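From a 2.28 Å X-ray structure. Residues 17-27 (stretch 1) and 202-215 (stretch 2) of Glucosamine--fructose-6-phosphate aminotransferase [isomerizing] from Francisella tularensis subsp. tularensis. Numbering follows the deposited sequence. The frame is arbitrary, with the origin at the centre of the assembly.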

# COMPACT_ATOMS: atom_id res chain seq x y z
N GLU A 17 -28.68 2.06 -0.90
CA GLU A 17 -27.77 1.61 0.11
C GLU A 17 -26.94 2.75 0.61
O GLU A 17 -26.61 2.81 1.78
CB GLU A 17 -26.92 0.45 -0.39
CG GLU A 17 -27.73 -0.88 -0.33
CD GLU A 17 -27.38 -1.90 -1.44
OE1 GLU A 17 -26.20 -1.96 -1.87
OE2 GLU A 17 -28.30 -2.66 -1.86
N ILE A 18 -26.62 3.68 -0.26
CA ILE A 18 -25.91 4.84 0.18
C ILE A 18 -26.80 5.59 1.14
O ILE A 18 -26.33 6.07 2.17
CB ILE A 18 -25.55 5.73 -0.97
CG1 ILE A 18 -24.42 5.09 -1.77
CG2 ILE A 18 -25.11 7.03 -0.49
CD1 ILE A 18 -24.16 5.76 -3.08
N TYR A 19 -28.10 5.65 0.83
CA TYR A 19 -29.05 6.35 1.69
C TYR A 19 -29.49 5.59 2.91
O TYR A 19 -30.11 6.20 3.74
CB TYR A 19 -30.28 6.82 0.93
CG TYR A 19 -30.05 8.14 0.26
CD1 TYR A 19 -29.40 8.21 -0.95
CD2 TYR A 19 -30.50 9.31 0.83
CE1 TYR A 19 -29.20 9.43 -1.58
CE2 TYR A 19 -30.32 10.53 0.21
CZ TYR A 19 -29.67 10.58 -1.01
OH TYR A 19 -29.43 11.79 -1.64
N GLU A 20 -29.14 4.31 3.04
CA GLU A 20 -29.41 3.58 4.28
C GLU A 20 -28.33 3.79 5.33
O GLU A 20 -28.41 3.31 6.44
CB GLU A 20 -29.44 2.09 4.00
CG GLU A 20 -30.71 1.54 3.41
CD GLU A 20 -30.66 -0.00 3.32
OE1 GLU A 20 -30.05 -0.55 2.37
OE2 GLU A 20 -31.21 -0.66 4.22
N GLN A 21 -27.26 4.50 4.98
CA GLN A 21 -26.10 4.52 5.86
C GLN A 21 -26.34 5.16 7.19
O GLN A 21 -25.84 4.74 8.18
CB GLN A 21 -24.89 5.13 5.14
CG GLN A 21 -24.32 4.15 4.14
CD GLN A 21 -23.21 4.69 3.36
OE1 GLN A 21 -22.05 4.20 3.43
NE2 GLN A 21 -23.53 5.66 2.53
N PRO A 22 -27.14 6.21 7.23
CA PRO A 22 -27.44 6.76 8.56
C PRO A 22 -28.12 5.77 9.50
O PRO A 22 -27.77 5.70 10.65
CB PRO A 22 -28.37 7.94 8.25
CG PRO A 22 -27.92 8.35 6.92
CD PRO A 22 -27.70 7.05 6.17
N GLU A 23 -29.09 5.03 9.00
CA GLU A 23 -29.72 3.94 9.77
C GLU A 23 -28.68 2.85 10.09
O GLU A 23 -28.51 2.43 11.24
CB GLU A 23 -30.91 3.38 8.94
CG GLU A 23 -31.77 2.34 9.65
CD GLU A 23 -32.71 1.55 8.69
OE1 GLU A 23 -32.94 2.05 7.54
OE2 GLU A 23 -33.20 0.44 9.10
N ALA A 24 -27.94 2.42 9.09
CA ALA A 24 -26.98 1.34 9.27
C ALA A 24 -25.90 1.68 10.28
O ALA A 24 -25.56 0.88 11.16
CB ALA A 24 -26.34 0.98 7.94
N VAL A 25 -25.36 2.87 10.14
CA VAL A 25 -24.39 3.35 11.08
C VAL A 25 -24.93 3.35 12.48
O VAL A 25 -24.35 2.71 13.38
CB VAL A 25 -23.89 4.72 10.69
CG1 VAL A 25 -23.45 5.48 11.88
CG2 VAL A 25 -22.74 4.52 9.71
N SER A 26 -26.11 3.93 12.65
CA SER A 26 -26.72 3.97 13.97
C SER A 26 -27.16 2.58 14.55
O SER A 26 -26.98 2.32 15.74
CB SER A 26 -27.78 5.04 14.01
OG SER A 26 -28.96 4.47 14.35
N ASN A 27 -27.62 1.66 13.72
CA ASN A 27 -27.87 0.30 14.16
C ASN A 27 -26.60 -0.41 14.62
O ASN A 27 -26.59 -1.07 15.64
CB ASN A 27 -28.59 -0.48 13.07
CG ASN A 27 -30.12 -0.11 12.95
OD1 ASN A 27 -30.72 0.49 13.86
ND2 ASN A 27 -30.72 -0.45 11.83
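Stretch 2, residues 202-215: NIRALVMGALKLDT

The strongest polar link between the stretches is a short hydrogen bond from Y19 OH to D214 OD2, 2.6 Å long. A phenol donates well to a carboxylate, and D214, the last residue of a type I turn that begins at L211, places its acid near the plane of the ring, at the edge. At the other end of the contact R204 NH1 makes a weak hydrogen bond to S26 OG (3.3 Å, 129° at the hydrogen). The long, extended side chain of R204 lets the guanidinium reach S26 with its edge while one face lies over P22 O and the CA of E23.

Between these links, stretch 2 is helical from about 203 to 211 and runs nearly antiparallel to helix 21–27, at 164°, the axes approaching to 8.8 Å at their closest. The backbones come close at P22 and R204, whose CA atoms are 4.8 Å apart. The compact ring of P22 fits as a knob among R204, V207, M208 (selenomethionine) and L211; its CG lies 3.6 Å from V207 CG1 and 3.7 Å from L211 CD1.

L211 is branched enough to serve several neighbours: its CD2 sits 4.0 Å from the centroid of the Y19 ring, almost on the normal, and 3.7 Å from I18 CG2. Toward the start of the stretch 2 helix, V25 CG1 meets I203 CG2 at 3.9 Å, two apolar side chains that both point toward the other stretch and can be buried there without leaving a polar group unpaired.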

# COMPACT_ATOMS: atom_id res chain seq x y z
N ASN A 202 -22.85 10.93 16.92
CA ASN A 202 -23.17 12.10 16.15
C ASN A 202 -22.97 11.83 14.69
O ASN A 202 -23.30 12.68 13.87
CB ASN A 202 -22.30 13.29 16.57
CG ASN A 202 -22.58 13.77 18.02
OD1 ASN A 202 -23.64 13.49 18.62
ND2 ASN A 202 -21.61 14.49 18.57
N ILE A 203 -22.41 10.68 14.34
CA ILE A 203 -22.19 10.38 12.95
C ILE A 203 -23.45 10.39 12.08
O ILE A 203 -23.43 10.78 10.91
CB ILE A 203 -21.43 9.01 12.72
CG1 ILE A 203 -19.99 9.10 13.25
CG2 ILE A 203 -21.35 8.72 11.24
CD1 ILE A 203 -19.13 7.81 13.14
N ARG A 204 -24.55 9.91 12.63
CA ARG A 204 -25.79 9.83 11.87
C ARG A 204 -26.21 11.17 11.25
O ARG A 204 -26.46 11.26 10.06
CB ARG A 204 -26.90 9.31 12.75
CG ARG A 204 -28.21 9.29 12.04
CD ARG A 204 -29.27 8.45 12.73
NE ARG A 204 -30.41 8.26 11.82
CZ ARG A 204 -31.29 7.27 11.88
NH1 ARG A 204 -31.18 6.33 12.81
NH2 ARG A 204 -32.28 7.23 11.01
N ALA A 205 -26.25 12.21 12.07
CA ALA A 205 -26.59 13.54 11.57
C ALA A 205 -25.59 14.02 10.53
O ALA A 205 -25.93 14.65 9.54
CB ALA A 205 -26.69 14.54 12.73
N LEU A 206 -24.32 13.73 10.75
CA LEU A 206 -23.29 14.25 9.85
C LEU A 206 -23.37 13.50 8.50
O LEU A 206 -23.17 14.08 7.42
CB LEU A 206 -21.97 14.10 10.53
CG LEU A 206 -21.84 14.88 11.85
CD1 LEU A 206 -20.46 14.60 12.42
CD2 LEU A 206 -22.08 16.39 11.69
N VAL A 207 -23.75 12.23 8.55
CA VAL A 207 -23.86 11.45 7.34
C VAL A 207 -25.03 11.96 6.54
O VAL A 207 -24.97 12.13 5.32
CB VAL A 207 -23.96 9.96 7.65
CG1 VAL A 207 -24.46 9.15 6.43
CG2 VAL A 207 -22.58 9.41 8.16
N MSE A 208 -26.11 12.26 7.24
CA MSE A 208 -27.28 12.81 6.58
C MSE A 208 -26.97 14.14 5.88
O MSE A 208 -27.37 14.34 4.73
CB MSE A 208 -28.39 12.95 7.59
CG MSE A 208 -29.66 13.46 7.00
SE MSE A 208 -30.50 12.10 5.85
CE MSE A 208 -31.13 10.64 7.09
N GLY A 209 -26.23 15.02 6.56
CA GLY A 209 -25.71 16.26 5.94
C GLY A 209 -24.91 16.00 4.69
O GLY A 209 -24.98 16.76 3.69
N ALA A 210 -24.11 14.94 4.75
CA ALA A 210 -23.22 14.59 3.65
C ALA A 210 -24.08 14.24 2.44
O ALA A 210 -23.79 14.65 1.34
CB ALA A 210 -22.32 13.42 4.04
N LEU A 211 -25.16 13.49 2.68
CA LEU A 211 -26.10 13.08 1.65
C LEU A 211 -26.81 14.28 0.97
O LEU A 211 -27.31 14.19 -0.16
CB LEU A 211 -27.15 12.14 2.27
CG LEU A 211 -26.66 10.76 2.70
CD1 LEU A 211 -27.68 10.02 3.61
CD2 LEU A 211 -26.33 9.94 1.50
N LYS A 212 -26.83 15.40 1.63
CA LYS A 212 -27.34 16.59 0.99
C LYS A 212 -26.56 17.04 -0.21
O LYS A 212 -27.09 17.78 -1.01
CB LYS A 212 -27.36 17.78 1.94
CG LYS A 212 -28.72 18.15 2.39
CD LYS A 212 -29.39 17.05 3.23
CE LYS A 212 -30.27 17.68 4.35
NZ LYS A 212 -31.68 17.70 3.96
N LEU A 213 -25.30 16.60 -0.33
CA LEU A 213 -24.47 17.04 -1.44
C LEU A 213 -24.80 16.31 -2.73
O LEU A 213 -24.18 16.57 -3.78
CB LEU A 213 -23.00 16.87 -1.11
CG LEU A 213 -22.49 17.55 0.15
CD1 LEU A 213 -20.99 17.26 0.22
CD2 LEU A 213 -22.75 19.08 0.13
N ASP A 214 -25.75 15.40 -2.66
CA ASP A 214 -26.13 14.54 -3.79
C ASP A 214 -26.32 15.33 -5.09
O ASP A 214 -25.63 15.09 -6.10
CB ASP A 214 -27.36 13.74 -3.40
CG ASP A 214 -27.80 12.72 -4.41
OD1 ASP A 214 -27.31 12.67 -5.52
OD2 ASP A 214 -28.73 11.94 -4.10
N THR A 215 -27.22 16.30 -5.06
CA THR A 215 -27.57 17.11 -6.22
C THR A 215 -26.35 17.84 -6.79
O THR A 215 -26.11 17.76 -8.01
CB THR A 215 -28.74 18.09 -5.86
OG1 THR A 215 -29.94 17.31 -5.61
CG2 THR A 215 -29.00 19.11 -6.96